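Local structure of YycN protein (Bacillus subtilis, 1ON0) at residues T6-E11 with H60-L65; K22-E27 with H128-N133; L76-E81 with A89-F94. The protein is probably an acyltransferase of the GNAT acetyltransferase family, which would transfer an acyl group to a substrate not yet identified. All coordinates share one frame; numbering follows the deposited sequence.

Contact 1: T6-E11 with H60-L65; sequences TPMQTE and HHLWSL
Residues 6-7 close strand 4-7 and run antiparallel to strand 60-66, and the evidence is a ladder of three backbone hydrogen bonds. Thr6 and Ser64 form a hydrogen-bonded pair: Thr6 N donates to Ser64 O at 3.2 Å, and Ser64 N returns a shorter bond of 2.7 Å to Thr6 O, arriving nearly along the C=O axis (160° at the oxygen). Pro7 and Trp63 follow as a non-hydrogen-bonded pair, their CA atoms 4.2 Å apart, a position where the missing N-H of proline costs the ladder nothing. One residue on, Met8 N gives a straight bond of 3.0 Å to Leu62 O, although it sits above the carbonyl plane. Beyond it the chain leaves the sheet, and Gln9 takes the N-cap position of helix 10-31. This is the opening of the GNAT fold, in which the first strand lies at the sheet's edge and leads into the first helix.

Among the side chains, Met8, modelled as selenomethionine, is the most deeply covered. Its chain bends at the last torsion (chi3 -50°), bringing CE against Leu62, where the 3.3 Å from Met8 CE to Leu62 CD2 marks tight packing. Phe13 and Tyr16 of helix 10-31 also touch Met8, so this pair fills the angle between sheet and helix. Trp63 turns its indole edge to the neighbouring strand: Trp63 CD1 lies 3.5 Å from Pro7 N, near the ring plane, while CB of His61 rests over one indole face. On the sheet face shared with Thr6, Ser64 OG occupies the crowded position between backbone N and carbonyl carbon (chi1 63°). From there Ser64 OG donates to a water 2.8 Å away, which donates to Pro7 O, bridging the strands.

Contact 2: K22-E27 with H128-N133; sequences KHYAEE and HVFAHN
Glu27, on helix 10-31, has the most surface covered here, and it meets the loop 128-133 in two ways. Its aliphatic part lies over one face of the Phe130 ring: Glu27 CB is 3.6 Å from the ring centroid and 28° off the normal, a CH-pi contact. The opposite face of the phenyl carries CE1 of His128, so the ring is layered between the helix and its own loop. At its rim, Phe130 CZ approaches Tyr24 CE1 at 3.6 Å, with the two ring planes inclined at 55°.

The chain of Glu27 then bends at chi2 (-80°), which carries the carboxylate past the phenyl to His132. There His132 NE2 donates to Glu27 OE2 at 2.6 Å; the bond is straight and lies in the imidazole plane, yet enters from above the carboxylate plane. This His-carboxylate hydrogen bond ties the loop between strand 124-127 and helix 134-142 to helix 10-31. A type I turn from Phe130 to Asn133, closed by Asn133 N to Phe130 O, presents both aromatic residues to the helix. His23 NE2 adds a weak bond to Glu27 OE1.

With the short His132 bond on its buried carboxylate, Glu27 is probably ionised, and its charge would tend to raise the pKa of His132.

Contact 3: L76-E81 with A89-F94; sequences LWIHAE and AFIYDF
Strands 72-79 and 88-96 form an antiparallel beta hairpin at the centre of the GNAT sheet, interrupted by a classic beta bulge in which Tyr92 and Asp93 both face Trp77. Trp77 N donates to Asp93 O at 2.8 Å, and Asp93 N returns to a lone pair of Trp77 O at 3.2 Å. Further along, His79 N binds Phe90 O at 2.6 Å.

With CG anti to the backbone N (chi1 164°), the indole of Trp77 presents one face to Tyr92: Tyr92 CB stands over its centre, 3.6 Å from the centroid of the six-membered ring and 15° off its normal. Tyr92 runs alongside His79, whose CB meets the phenol edge at Tyr92 CE2, 3.5 Å away, while Phe90 CD1 covers one phenol face. On the other face of the sheet, Ile78 CG2 meets Ile91 CG1 at 4.1 Å.

Outside the hairpin, Leu76 and Ile91 both touch Leu113 of helix 105-119, and His60 accepts a hydrogen bond from Trp77 NE1. An alanine in place of Trp77 would remove the indole and would probably loosen Tyr92 and leave His60 without this donor. At the bulge, Tyr16 OH bonds Asp93 OD2.

Contacts 1 and 3 belong to one sheet, since strands 60-66 and 72-79 are neighbours in it; their centres are 12 Å apart. Trp63 N to Leu76 O, probably a hydrogen bond at 2.7 Å, joins them directly, and Leu62 CG packs on Trp77 CG at 3.5 Å. Contact 2 lies across the chain's centre from contact 1, with centres 21 Å apart and nearest atoms about 12 Å apart, yet helix 10-31 serves both. It also encloses contact 3 along the chain and touches it where His128 N packs on Phe90 CZ, 3.6 Å away. Contact 3 is thus the one that touches both of the others; no ligand marks an active site here.

Contact 1: T6-E11 with H60-L65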
loop_
_atom_site.group_PDB
_atom_site.type_symbol
_atom_site.label_atom_id
_atom_site.label_comp_id
_atom_site.label_asym_id
_atom_site.label_seq_id
_atom_site.Cartn_x
_atom_site.Cartn_y
_atom_site.Cartn_z
ATOM N N THR B 6 -1.101 7.599 20.041
ATOM C CA THR B 6 -0.820 8.641 21.011
ATOM C C THR B 6 -2.168 9.113 21.539
ATOM O O THR B 6 -3.110 9.315 20.771
ATOM C CB THR B 6 -0.105 9.858 20.378
ATOM O OG1 THR B 6 0.985 9.402 19.571
ATOM C CG2 THR B 6 0.427 10.788 21.466
ATOM N N PRO B 7 -2.288 9.282 22.861
ATOM C CA PRO B 7 -3.583 9.745 23.380
ATOM C C PRO B 7 -3.909 11.152 22.843
ATOM O O PRO B 7 -3.040 12.010 22.795
ATOM C CB PRO B 7 -3.390 9.691 24.900
ATOM C CG PRO B 7 -1.897 9.795 25.078
ATOM C CD PRO B 7 -1.322 9.021 23.940
HETATM N N MSE B 8 -5.144 11.372 22.407
HETATM C CA MSE B 8 -5.529 12.678 21.871
HETATM C C MSE B 8 -5.408 13.772 22.920
HETATM O O MSE B 8 -5.600 13.535 24.111
HETATM C CB MSE B 8 -6.977 12.693 21.383
HETATM C CG MSE B 8 -7.319 11.766 20.228
HETATM SE SE MSE B 8 -9.060 12.233 19.508
HETATM C CE MSE B 8 -10.058 12.280 21.148
ATOM N N GLN B 9 -5.101 14.971 22.449
ATOM C CA GLN B 9 -4.974 16.152 23.290
ATOM C C GLN B 9 -6.281 16.912 23.097
ATOM O O GLN B 9 -6.961 16.729 22.087
ATOM C CB GLN B 9 -3.829 17.028 22.796
ATOM C CG GLN B 9 -2.518 16.307 22.586
ATOM C CD GLN B 9 -1.708 16.212 23.854
ATOM O OE1 GLN B 9 -2.145 15.619 24.841
ATOM N NE2 GLN B 9 -0.519 16.807 23.842
ATOM N N THR B 10 -6.614 17.779 24.048
ATOM C CA THR B 10 -7.843 18.568 23.990
ATOM C C THR B 10 -8.080 19.200 22.613
ATOM O O THR B 10 -9.224 19.329 22.169
ATOM C CB THR B 10 -7.823 19.692 25.045
ATOM O OG1 THR B 10 -6.862 20.691 24.672
ATOM C CG2 THR B 10 -7.438 19.125 26.411
ATOM N N GLU B 11 -7.004 19.589 21.937
ATOM C CA GLU B 11 -7.122 20.199 20.618
ATOM C C GLU B 11 -7.736 19.189 19.650
ATOM O O GLU B 11 -8.754 19.455 19.006
ATOM C CB GLU B 11 -5.746 20.627 20.094
ATOM C CG GLU B 11 -4.851 21.364 21.092
ATOM C CD GLU B 11 -4.219 20.437 22.131
ATOM O OE1 GLU B 11 -4.921 19.988 23.060
ATOM O OE2 GLU B 11 -3.009 20.154 22.016
ATOM N N HIS B 60 -12.260 5.196 28.833
ATOM C CA HIS B 60 -12.230 5.472 27.410
ATOM C C HIS B 60 -10.826 5.851 27.019
ATOM O O HIS B 60 -10.123 6.529 27.763
ATOM C CB HIS B 60 -13.186 6.608 27.065
ATOM C CG HIS B 60 -14.610 6.170 26.953
ATOM N ND1 HIS B 60 -15.151 5.709 25.776
ATOM C CD2 HIS B 60 -15.579 6.058 27.892
ATOM C CE1 HIS B 60 -16.399 5.323 25.994
ATOM N NE2 HIS B 60 -16.680 5.524 27.265
ATOM N N HIS B 61 -10.410 5.396 25.852
ATOM C CA HIS B 61 -9.083 5.710 25.389
ATOM C C HIS B 61 -9.175 6.118 23.931
ATOM O O HIS B 61 -9.429 5.293 23.048
ATOM C CB HIS B 61 -8.162 4.502 25.538
ATOM C CG HIS B 61 -8.137 3.917 26.919
ATOM N ND1 HIS B 61 -9.057 2.982 27.352
ATOM C CD2 HIS B 61 -7.271 4.087 27.945
ATOM C CE1 HIS B 61 -8.751 2.597 28.577
ATOM N NE2 HIS B 61 -7.669 3.251 28.963
ATOM N N LEU B 62 -9.002 7.405 23.681
ATOM C CA LEU B 62 -9.047 7.905 22.320
ATOM C C LEU B 62 -7.605 8.228 21.958
ATOM O O LEU B 62 -6.911 8.946 22.683
ATOM C CB LEU B 62 -9.964 9.138 22.222
ATOM C CG LEU B 62 -11.471 8.879 22.436
ATOM C CD1 LEU B 62 -11.766 8.731 23.930
ATOM C CD2 LEU B 62 -12.289 10.024 21.859
ATOM N N TRP B 63 -7.158 7.649 20.852
ATOM C CA TRP B 63 -5.789 7.803 20.353
ATOM C C TRP B 63 -5.758 8.375 18.943
ATOM O O TRP B 63 -6.671 8.150 18.147
ATOM C CB TRP B 63 -5.093 6.435 20.289
ATOM C CG TRP B 63 -4.807 5.762 21.608
ATOM C CD1 TRP B 63 -3.913 6.166 22.552
ATOM C CD2 TRP B 63 -5.390 4.550 22.100
ATOM N NE1 TRP B 63 -3.897 5.281 23.600
ATOM C CE2 TRP B 63 -4.793 4.276 23.350
ATOM C CE3 TRP B 63 -6.359 3.661 21.602
ATOM C CZ2 TRP B 63 -5.131 3.159 24.116
ATOM C CZ3 TRP B 63 -6.695 2.545 22.366
ATOM C CH2 TRP B 63 -6.079 2.305 23.608
ATOM N N SER B 64 -4.698 9.106 18.631
ATOM C CA SER B 64 -4.521 9.639 17.287
ATOM C C SER B 64 -3.503 8.681 16.699
ATOM O O SER B 64 -2.463 8.442 17.317
ATOM C CB SER B 64 -3.907 11.027 17.327
ATOM O OG SER B 64 -2.624 10.954 17.901
ATOM N N LEU B 65 -3.796 8.106 15.534
ATOM C CA LEU B 65 -2.851 7.181 14.901
ATOM C C LEU B 65 -1.873 7.985 14.056
ATOM O O LEU B 65 -2.284 8.718 13.161
ATOM C CB LEU B 65 -3.594 6.185 14.003
ATOM C CG LEU B 65 -4.776 5.509 14.697
ATOM C CD1 LEU B 65 -5.640 4.770 13.686
ATOM C CD2 LEU B 65 -4.243 4.578 15.779
HETATM O O HOH W 1 -1.982 12.860 19.915
#

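Contact 2: K22-E27 with H128-N133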
loop_
_atom_site.group_PDB
_atom_site.type_symbol
_atom_site.label_atom_id
_atom_site.label_comp_id
_atom_site.label_asym_id
_atom_site.label_seq_id
_atom_site.Cartn_x
_atom_site.Cartn_y
_atom_site.Cartn_z
ATOM N N LYS B 22 -20.489 14.258 13.030
ATOM C CA LYS B 22 -21.087 14.568 11.737
ATOM C C LYS B 22 -21.071 13.328 10.847
ATOM O O LYS B 22 -21.989 13.072 10.074
ATOM C CB LYS B 22 -20.308 15.703 11.070
ATOM C CG LYS B 22 -20.748 16.020 9.654
ATOM C CD LYS B 22 -19.796 17.009 8.998
ATOM C CE LYS B 22 -18.363 16.502 9.009
ATOM N NZ LYS B 22 -17.478 17.486 8.333
ATOM N N HIS B 23 -20.008 12.558 10.971
ATOM C CA HIS B 23 -19.858 11.346 10.187
ATOM C C HIS B 23 -20.856 10.259 10.609
ATOM O O HIS B 23 -21.437 9.567 9.767
ATOM C CB HIS B 23 -18.420 10.837 10.329
ATOM C CG HIS B 23 -18.128 9.636 9.499
ATOM N ND1 HIS B 23 -17.998 9.695 8.129
ATOM C CD2 HIS B 23 -18.022 8.330 9.832
ATOM C CE1 HIS B 23 -17.830 8.477 7.653
ATOM N NE2 HIS B 23 -17.843 7.628 8.668
ATOM N N TYR B 24 -21.040 10.106 11.915
ATOM C CA TYR B 24 -21.957 9.101 12.459
ATOM C C TYR B 24 -23.402 9.338 12.003
ATOM O O TYR B 24 -24.144 8.400 11.733
ATOM C CB TYR B 24 -21.905 9.122 13.989
ATOM C CG TYR B 24 -22.516 7.903 14.625
ATOM C CD1 TYR B 24 -21.954 6.641 14.426
ATOM C CD2 TYR B 24 -23.659 8.005 15.417
ATOM C CE1 TYR B 24 -22.510 5.509 15.002
ATOM C CE2 TYR B 24 -24.228 6.882 15.999
ATOM C CZ TYR B 24 -23.647 5.633 15.789
ATOM O OH TYR B 24 -24.193 4.511 16.375
ATOM N N ALA B 25 -23.792 10.605 11.936
ATOM C CA ALA B 25 -25.129 10.955 11.507
ATOM C C ALA B 25 -25.304 10.508 10.060
ATOM O O ALA B 25 -26.342 9.959 9.684
ATOM C CB ALA B 25 -25.344 12.452 11.627
ATOM N N GLU B 26 -24.277 10.735 9.251
ATOM C CA GLU B 26 -24.312 10.361 7.844
ATOM C C GLU B 26 -24.419 8.834 7.725
ATOM O O GLU B 26 -25.102 8.319 6.846
ATOM C CB GLU B 26 -23.044 10.903 7.169
ATOM C CG GLU B 26 -22.801 10.506 5.717
ATOM C CD GLU B 26 -21.376 10.860 5.266
ATOM O OE1 GLU B 26 -20.967 12.029 5.465
ATOM O OE2 GLU B 26 -20.674 9.976 4.716
ATOM N N GLU B 27 -23.763 8.118 8.630
ATOM C CA GLU B 27 -23.801 6.663 8.611
ATOM C C GLU B 27 -25.179 6.158 9.030
ATOM O O GLU B 27 -25.714 5.204 8.461
ATOM C CB GLU B 27 -22.750 6.087 9.557
ATOM C CG GLU B 27 -21.313 6.384 9.190
ATOM C CD GLU B 27 -20.784 5.479 8.098
ATOM O OE1 GLU B 27 -19.614 5.054 8.211
ATOM O OE2 GLU B 27 -21.526 5.195 7.135
ATOM N N HIS B 128 -18.697 -2.318 16.237
ATOM C CA HIS B 128 -19.888 -2.238 15.393
ATOM C C HIS B 128 -19.496 -1.670 14.032
ATOM O O HIS B 128 -18.703 -0.735 13.932
ATOM C CB HIS B 128 -20.946 -1.334 16.032
ATOM C CG HIS B 128 -22.015 -0.879 15.084
ATOM N ND1 HIS B 128 -21.773 0.012 14.059
ATOM C CD2 HIS B 128 -23.331 -1.199 14.996
ATOM C CE1 HIS B 128 -22.888 0.222 13.380
ATOM N NE2 HIS B 128 -23.849 -0.504 13.930
ATOM N N VAL B 129 -20.059 -2.252 12.983
ATOM C CA VAL B 129 -19.786 -1.801 11.634
ATOM C C VAL B 129 -21.109 -1.789 10.873
ATOM O O VAL B 129 -21.865 -2.750 10.931
ATOM C CB VAL B 129 -18.749 -2.736 10.937
ATOM C CG1 VAL B 129 -19.325 -4.126 10.765
ATOM C CG2 VAL B 129 -18.330 -2.155 9.610
ATOM N N PHE B 130 -21.391 -0.680 10.193
ATOM C CA PHE B 130 -22.612 -0.559 9.414
ATOM C C PHE B 130 -22.552 -1.523 8.250
ATOM O O PHE B 130 -21.536 -1.620 7.553
ATOM C CB PHE B 130 -22.795 0.861 8.863
ATOM C CG PHE B 130 -23.030 1.899 9.915
ATOM C CD1 PHE B 130 -21.974 2.646 10.416
ATOM C CD2 PHE B 130 -24.309 2.087 10.449
ATOM C CE1 PHE B 130 -22.182 3.587 11.422
ATOM C CE2 PHE B 130 -24.534 3.020 11.451
ATOM C CZ PHE B 130 -23.460 3.768 11.949
ATOM N N ALA B 131 -23.651 -2.232 8.037
ATOM C CA ALA B 131 -23.737 -3.198 6.953
ATOM C C ALA B 131 -23.221 -2.624 5.641
ATOM O O ALA B 131 -22.518 -3.312 4.905
ATOM C CB ALA B 131 -25.182 -3.648 6.788
ATOM N N HIS B 132 -23.548 -1.364 5.352
ATOM C CA HIS B 132 -23.120 -0.770 4.089
ATOM C C HIS B 132 -21.612 -0.535 3.982
ATOM O O HIS B 132 -21.091 -0.408 2.876
ATOM C CB HIS B 132 -23.868 0.541 3.813
ATOM C CG HIS B 132 -23.606 1.612 4.822
ATOM N ND1 HIS B 132 -24.468 1.887 5.862
ATOM C CD2 HIS B 132 -22.556 2.458 4.974
ATOM C CE1 HIS B 132 -23.963 2.851 6.611
ATOM N NE2 HIS B 132 -22.801 3.214 6.092
ATOM N N ASN B 133 -20.920 -0.478 5.120
ATOM C CA ASN B 133 -19.469 -0.270 5.145
ATOM C C ASN B 133 -18.763 -1.576 4.764
ATOM O O ASN B 133 -18.044 -2.163 5.567
ATOM C CB ASN B 133 -19.014 0.150 6.545
ATOM C CG ASN B 133 -18.474 1.567 6.590
ATOM O OD1 ASN B 133 -19.224 2.538 6.481
ATOM N ND2 ASN B 133 -17.160 1.693 6.745
#

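Contact 3: L76-E81 with A89-F94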
loop_
_atom_site.group_PDB
_atom_site.type_symbol
_atom_site.label_atom_id
_atom_site.label_comp_id
_atom_site.label_asym_id
_atom_site.label_seq_id
_atom_site.Cartn_x
_atom_site.Cartn_y
_atom_site.Cartn_z
ATOM N N LEU B 76 -8.478 6.311 16.823
ATOM C CA LEU B 76 -8.844 5.018 17.383
ATOM C C LEU B 76 -9.431 5.305 18.753
ATOM O O LEU B 76 -8.798 5.949 19.577
ATOM C CB LEU B 76 -7.602 4.148 17.532
ATOM C CG LEU B 76 -7.753 2.627 17.592
ATOM C CD1 LEU B 76 -6.729 2.101 18.582
ATOM C CD2 LEU B 76 -9.162 2.206 17.992
ATOM N N TRP B 77 -10.643 4.840 18.993
ATOM C CA TRP B 77 -11.279 5.063 20.273
ATOM C C TRP B 77 -11.842 3.761 20.801
ATOM O O TRP B 77 -12.724 3.174 20.186
ATOM C CB TRP B 77 -12.384 6.123 20.124
ATOM C CG TRP B 77 -13.370 6.197 21.255
ATOM C CD1 TRP B 77 -13.219 5.688 22.512
ATOM C CD2 TRP B 77 -14.647 6.837 21.234
ATOM N NE1 TRP B 77 -14.316 5.965 23.272
ATOM C CE2 TRP B 77 -15.216 6.673 22.517
ATOM C CE3 TRP B 77 -15.370 7.544 20.258
ATOM C CZ2 TRP B 77 -16.483 7.182 22.853
ATOM C CZ3 TRP B 77 -16.626 8.053 20.593
ATOM C CH2 TRP B 77 -17.167 7.868 21.881
ATOM N N ILE B 78 -11.316 3.293 21.931
ATOM C CA ILE B 78 -11.823 2.060 22.515
ATOM C C ILE B 78 -12.276 2.277 23.945
ATOM O O ILE B 78 -11.844 3.213 24.621
ATOM C CB ILE B 78 -10.780 0.913 22.515
ATOM C CG1 ILE B 78 -9.746 1.131 23.608
ATOM C CG2 ILE B 78 -10.118 0.818 21.154
ATOM C CD1 ILE B 78 -8.768 -0.021 23.749
ATOM N N HIS B 79 -13.154 1.397 24.394
ATOM C CA HIS B 79 -13.686 1.442 25.748
ATOM C C HIS B 79 -13.353 0.130 26.423
ATOM O O HIS B 79 -13.509 -0.928 25.821
ATOM C CB HIS B 79 -15.198 1.589 25.712
ATOM C CG HIS B 79 -15.856 1.440 27.048
ATOM N ND1 HIS B 79 -15.627 2.310 28.089
ATOM C CD2 HIS B 79 -16.768 0.544 27.495
ATOM C CE1 HIS B 79 -16.375 1.961 29.122
ATOM N NE2 HIS B 79 -17.076 0.895 28.787
ATOM N N ALA B 80 -12.909 0.194 27.671
ATOM C CA ALA B 80 -12.577 -1.011 28.423
ATOM C C ALA B 80 -13.456 -1.130 29.665
ATOM O O ALA B 80 -13.001 -0.846 30.765
ATOM C CB ALA B 80 -11.103 -0.980 28.831
ATOM N N GLU B 81 -14.705 -1.553 29.495
ATOM C CA GLU B 81 -15.641 -1.682 30.620
ATOM C C GLU B 81 -15.005 -2.127 31.937
ATOM O O GLU B 81 -13.947 -2.763 31.954
ATOM C CB GLU B 81 -16.786 -2.638 30.262
ATOM C CG GLU B 81 -18.019 -1.947 29.695
ATOM C CD GLU B 81 -18.486 -2.551 28.381
ATOM O OE1 GLU B 81 -19.578 -2.177 27.911
ATOM O OE2 GLU B 81 -17.762 -3.396 27.816
ATOM N N ALA B 89 -13.035 -5.148 25.274
ATOM C CA ALA B 89 -13.037 -3.699 25.127
ATOM C C ALA B 89 -13.748 -3.440 23.816
ATOM O O ALA B 89 -13.558 -4.168 22.845
ATOM C CB ALA B 89 -11.618 -3.156 25.084
ATOM N N PHE B 90 -14.591 -2.419 23.797
ATOM C CA PHE B 90 -15.331 -2.089 22.601
ATOM C C PHE B 90 -14.643 -0.996 21.815
ATOM O O PHE B 90 -14.112 -0.035 22.386
ATOM C CB PHE B 90 -16.749 -1.643 22.956
ATOM C CG PHE B 90 -17.658 -1.452 21.755
ATOM C CD1 PHE B 90 -17.982 -0.178 21.301
ATOM C CD2 PHE B 90 -18.201 -2.545 21.101
ATOM C CE1 PHE B 90 -18.850 0.013 20.224
ATOM C CE2 PHE B 90 -19.068 -2.377 20.022
ATOM C CZ PHE B 90 -19.388 -1.090 19.583
ATOM N N ILE B 91 -14.666 -1.148 20.498
ATOM C CA ILE B 91 -14.075 -0.166 19.608
ATOM C C ILE B 91 -15.184 0.767 19.130
ATOM O O ILE B 91 -15.888 0.473 18.156
ATOM C CB ILE B 91 -13.431 -0.848 18.398
ATOM C CG1 ILE B 91 -12.306 -1.777 18.878
ATOM C CG2 ILE B 91 -12.872 0.203 17.447
ATOM C CD1 ILE B 91 -11.792 -2.725 17.833
ATOM N N TYR B 92 -15.348 1.893 19.814
ATOM C CA TYR B 92 -16.373 2.847 19.420
ATOM C C TYR B 92 -16.042 3.471 18.079
ATOM O O TYR B 92 -16.936 3.772 17.305
ATOM C CB TYR B 92 -16.543 3.951 20.488
ATOM C CG TYR B 92 -17.505 3.575 21.597
ATOM C CD1 TYR B 92 -18.854 3.386 21.327
ATOM C CD2 TYR B 92 -17.052 3.303 22.886
ATOM C CE1 TYR B 92 -19.727 2.917 22.296
ATOM C CE2 TYR B 92 -17.924 2.837 23.867
ATOM C CZ TYR B 92 -19.256 2.636 23.563
ATOM O OH TYR B 92 -20.119 2.085 24.486
ATOM N N ASP B 93 -14.767 3.641 17.764
ATOM C CA ASP B 93 -14.468 4.285 16.498
ATOM C C ASP B 93 -13.048 4.030 16.025
ATOM O O ASP B 93 -12.110 3.977 16.818
ATOM C CB ASP B 93 -14.742 5.791 16.647
ATOM C CG ASP B 93 -14.821 6.530 15.312
ATOM O OD1 ASP B 93 -15.203 5.925 14.302
ATOM O OD2 ASP B 93 -14.507 7.730 15.291
ATOM N N PHE B 94 -12.918 3.851 14.721
ATOM C CA PHE B 94 -11.644 3.584 14.096
ATOM C C PHE B 94 -11.693 3.875 12.607
ATOM O O PHE B 94 -12.626 3.476 11.896
ATOM C CB PHE B 94 -11.241 2.132 14.296
ATOM C CG PHE B 94 -10.237 1.658 13.295
ATOM C CD1 PHE B 94 -8.921 2.083 13.369
ATOM C CD2 PHE B 94 -10.625 0.825 12.245
ATOM C CE1 PHE B 94 -7.985 1.676 12.414
ATOM C CE2 PHE B 94 -9.708 0.406 11.279
ATOM C CZ PHE B 94 -8.384 0.838 11.363
#